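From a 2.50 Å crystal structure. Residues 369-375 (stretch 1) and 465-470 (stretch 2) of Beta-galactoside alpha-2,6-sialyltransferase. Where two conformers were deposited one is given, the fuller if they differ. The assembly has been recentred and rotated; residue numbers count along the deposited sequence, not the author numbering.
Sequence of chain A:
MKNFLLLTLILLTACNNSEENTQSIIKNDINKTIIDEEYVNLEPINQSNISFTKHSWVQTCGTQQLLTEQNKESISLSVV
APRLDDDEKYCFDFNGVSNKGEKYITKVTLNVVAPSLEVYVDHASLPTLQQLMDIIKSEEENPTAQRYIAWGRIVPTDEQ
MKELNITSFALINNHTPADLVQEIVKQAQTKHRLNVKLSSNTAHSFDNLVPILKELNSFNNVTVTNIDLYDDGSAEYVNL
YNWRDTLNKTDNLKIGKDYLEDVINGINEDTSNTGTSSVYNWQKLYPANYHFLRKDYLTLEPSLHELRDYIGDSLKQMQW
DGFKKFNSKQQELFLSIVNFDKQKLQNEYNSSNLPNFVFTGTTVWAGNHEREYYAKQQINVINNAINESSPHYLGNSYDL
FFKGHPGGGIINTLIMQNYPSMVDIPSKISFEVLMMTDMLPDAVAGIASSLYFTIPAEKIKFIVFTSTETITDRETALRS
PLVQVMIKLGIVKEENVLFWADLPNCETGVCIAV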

# COMPACT_ATOMS: atom_id res chain seq x y z
N HIS A 369 -13.41 -11.93 22.87
CA HIS A 369 -13.85 -13.08 23.66
C HIS A 369 -13.54 -14.44 22.97
O HIS A 369 -13.55 -15.50 23.61
CB HIS A 369 -15.35 -12.97 23.98
CG HIS A 369 -16.24 -13.04 22.78
ND1 HIS A 369 -16.80 -14.23 22.34
CD2 HIS A 369 -16.68 -12.08 21.94
CE1 HIS A 369 -17.55 -13.99 21.27
NE2 HIS A 369 -17.49 -12.69 21.01
N GLU A 370 -13.24 -14.39 21.67
CA GLU A 370 -13.01 -15.59 20.87
C GLU A 370 -11.54 -15.99 20.69
O GLU A 370 -11.26 -17.06 20.15
CB GLU A 370 -13.59 -15.40 19.46
CG GLU A 370 -15.10 -15.39 19.36
CD GLU A 370 -15.57 -15.86 17.99
OE1 GLU A 370 -15.91 -17.06 17.86
OE2 GLU A 370 -15.57 -15.05 17.04
N ARG A 371 -10.59 -15.17 21.12
CA ARG A 371 -9.23 -15.39 20.64
C ARG A 371 -8.44 -16.53 21.30
O ARG A 371 -7.50 -17.06 20.69
CB ARG A 371 -8.45 -14.07 20.47
CG ARG A 371 -8.06 -13.35 21.70
CD ARG A 371 -8.29 -11.84 21.53
NE ARG A 371 -8.63 -11.32 22.85
CZ ARG A 371 -8.07 -10.29 23.45
NH1 ARG A 371 -7.15 -9.54 22.84
NH2 ARG A 371 -8.49 -9.98 24.67
N GLU A 372 -8.84 -16.95 22.49
CA GLU A 372 -8.19 -18.12 23.07
C GLU A 372 -8.63 -19.37 22.34
O GLU A 372 -7.85 -20.30 22.12
CB GLU A 372 -8.43 -18.23 24.57
CG GLU A 372 -7.79 -17.07 25.33
CD GLU A 372 -8.03 -17.11 26.82
OE1 GLU A 372 -9.07 -17.67 27.27
OE2 GLU A 372 -7.17 -16.56 27.56
N TYR A 373 -9.90 -19.35 21.93
CA TYR A 373 -10.50 -20.45 21.19
C TYR A 373 -9.84 -20.52 19.80
O TYR A 373 -9.56 -21.61 19.29
CB TYR A 373 -12.01 -20.25 21.09
CG TYR A 373 -12.68 -21.10 20.05
CD1 TYR A 373 -12.78 -22.49 20.23
CD2 TYR A 373 -13.20 -20.54 18.90
CE1 TYR A 373 -13.39 -23.29 19.26
CE2 TYR A 373 -13.82 -21.34 17.91
CZ TYR A 373 -13.91 -22.70 18.11
OH TYR A 373 -14.51 -23.49 17.15
N TYR A 374 -9.58 -19.35 19.23
CA TYR A 374 -8.85 -19.22 17.97
C TYR A 374 -7.44 -19.78 18.10
O TYR A 374 -6.95 -20.45 17.19
CB TYR A 374 -8.83 -17.76 17.49
CG TYR A 374 -9.95 -17.42 16.53
CD1 TYR A 374 -11.29 -17.57 16.91
CD2 TYR A 374 -9.68 -16.98 15.23
CE1 TYR A 374 -12.34 -17.28 16.02
CE2 TYR A 374 -10.73 -16.69 14.33
CZ TYR A 374 -12.05 -16.84 14.73
OH TYR A 374 -13.07 -16.55 13.85
N ALA A 375 -6.77 -19.53 19.22
CA ALA A 375 -5.44 -20.05 19.39
C ALA A 375 -5.50 -21.57 19.47
O ALA A 375 -4.73 -22.27 18.78
CB ALA A 375 -4.79 -19.48 20.61
N PHE A 465 -11.12 -23.41 7.06
CA PHE A 465 -12.01 -22.32 7.42
C PHE A 465 -12.42 -22.41 8.88
O PHE A 465 -12.43 -23.48 9.48
CB PHE A 465 -13.26 -22.33 6.54
CG PHE A 465 -13.00 -22.03 5.11
CD1 PHE A 465 -13.28 -20.77 4.59
CD2 PHE A 465 -12.48 -23.00 4.26
CE1 PHE A 465 -13.03 -20.48 3.25
CE2 PHE A 465 -12.22 -22.71 2.91
CZ PHE A 465 -12.49 -21.45 2.41
N THR A 466 -12.77 -21.26 9.40
CA THR A 466 -13.25 -21.00 10.73
C THR A 466 -14.58 -21.69 11.12
O THR A 466 -15.46 -21.88 10.31
CB THR A 466 -13.34 -19.47 10.80
OG1 THR A 466 -12.10 -18.96 11.33
CG2 THR A 466 -14.55 -18.93 11.56
N SER A 467 -14.70 -22.07 12.38
CA SER A 467 -15.93 -22.60 12.95
C SER A 467 -16.13 -21.91 14.27
O SER A 467 -15.16 -21.48 14.90
CB SER A 467 -15.82 -24.11 13.19
OG SER A 467 -15.85 -24.84 11.98
N THR A 468 -17.38 -21.78 14.71
CA THR A 468 -17.64 -21.21 16.04
C THR A 468 -17.74 -22.38 17.01
O THR A 468 -17.68 -23.54 16.58
CB THR A 468 -18.94 -20.32 16.09
OG1 THR A 468 -20.06 -21.05 15.55
CG2 THR A 468 -18.75 -19.01 15.31
N GLU A 469 -17.88 -22.10 18.31
CA GLU A 469 -18.06 -23.19 19.30
C GLU A 469 -19.48 -23.79 19.23
O GLU A 469 -19.85 -24.65 20.04
CB GLU A 469 -17.76 -22.69 20.71
CG GLU A 469 -16.34 -22.21 20.93
CD GLU A 469 -15.91 -22.31 22.38
OE1 GLU A 469 -15.39 -21.31 22.92
OE2 GLU A 469 -16.09 -23.40 22.98
N THR A 470 -20.26 -23.35 18.25
CA THR A 470 -21.65 -23.70 18.16
C THR A 470 -21.93 -24.74 17.05
O THR A 470 -22.07 -25.93 17.34
CB THR A 470 -22.57 -22.39 18.13
OG1 THR A 470 -23.69 -22.55 19.00
CG2 THR A 470 -23.04 -21.95 16.70
O HOH W 1 -16.96 -19.59 18.96
O HOH W 2 -15.77 -18.54 14.53

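Stretch 2, which has no regular secondary structure here, runs past one side of the early part of a helix that continues beyond stretch 1. The two backbones stay well apart: in the closest pairs, Tyr373 CA lies 8.3 Å from Glu469 CA, Glu370 CA lies 8.7 Å from Thr468 CA, and Tyr374 CA lies 8.7 Å from Thr466 CA. At that spacing the gap is bridged by side chains and water, and the contact is small, burying 281 Å² summed over both sides. Within stretch 1, the bonds from Tyr374 N to Glu370 O and from Ala375 N to Arg371 O, both 3.0 Å, have the i to i+4 spacing of an alpha helix. Glu370, Tyr373 and Tyr374 are the three residues of stretch 1 that reach stretch 2.

Phe465, the first residue of stretch 2, is buried but lies beyond the reach of stretch 1. Contact begins at Thr466, whose methyl CG2 lies 3.6 Å from Tyr374 OH. The CA-to-CB bond of Tyr374 points sideways to stretch 2, but the end of its side chain comes nearer, and the approach to the threonine methyl is a van der Waals one.

Ser467 contributes mainly through its backbone. Its carbonyl O lies near the plane of the Tyr373 ring, at the edge, 3.1 Å from Tyr373 OH, a position suited to accepting a hydrogen bond from the phenol. Thr468 O, however, is 3.2 Å from the same Tyr373 OH, and the one phenolic proton could serve either carbonyl, so its choice remains open. Ser467 O is also approached by water 2, which donates a weak hydrogen bond to it over 3.0 Å and makes another weak one, 3.4 Å long, with Tyr374 OH. The water thus links the second tyrosine to the carbonyl that faces the first.

Thr468 directs its CA-to-CB bond away from stretch 1, leaving its carbonyl to make the nearest approach to Tyr373. Its methyl CG2 still comes within 4.3 Å of Glu370 OE1, a loose contact without polar character on the threonine side.

Glu469 makes the most extensive contact on this side, with 47 Å² covered, and meets Tyr373, whose CA-to-CB bond points toward stretch 2 and which has 91 Å² covered by the stretch as a whole. The methylene CG of Glu469 sits over one face of the tyrosine ring, 3.6 Å from Tyr373 CE1. A line from the ring centroid to this carbon is only 12° off the ring normal, the geometry of a CH-pi interaction, in which a weakly polarised C-H group meets the aromatic electron cloud. The backbone of Glu469 is held as well: its N donates to water 1 over 2.8 Å, and that water donates to Glu370 OE1 over 3.0 Å, so one solvent molecule joins a main-chain amide to a carboxylate across the gap. The contact ends here, since Thr470 makes none with stretch 1.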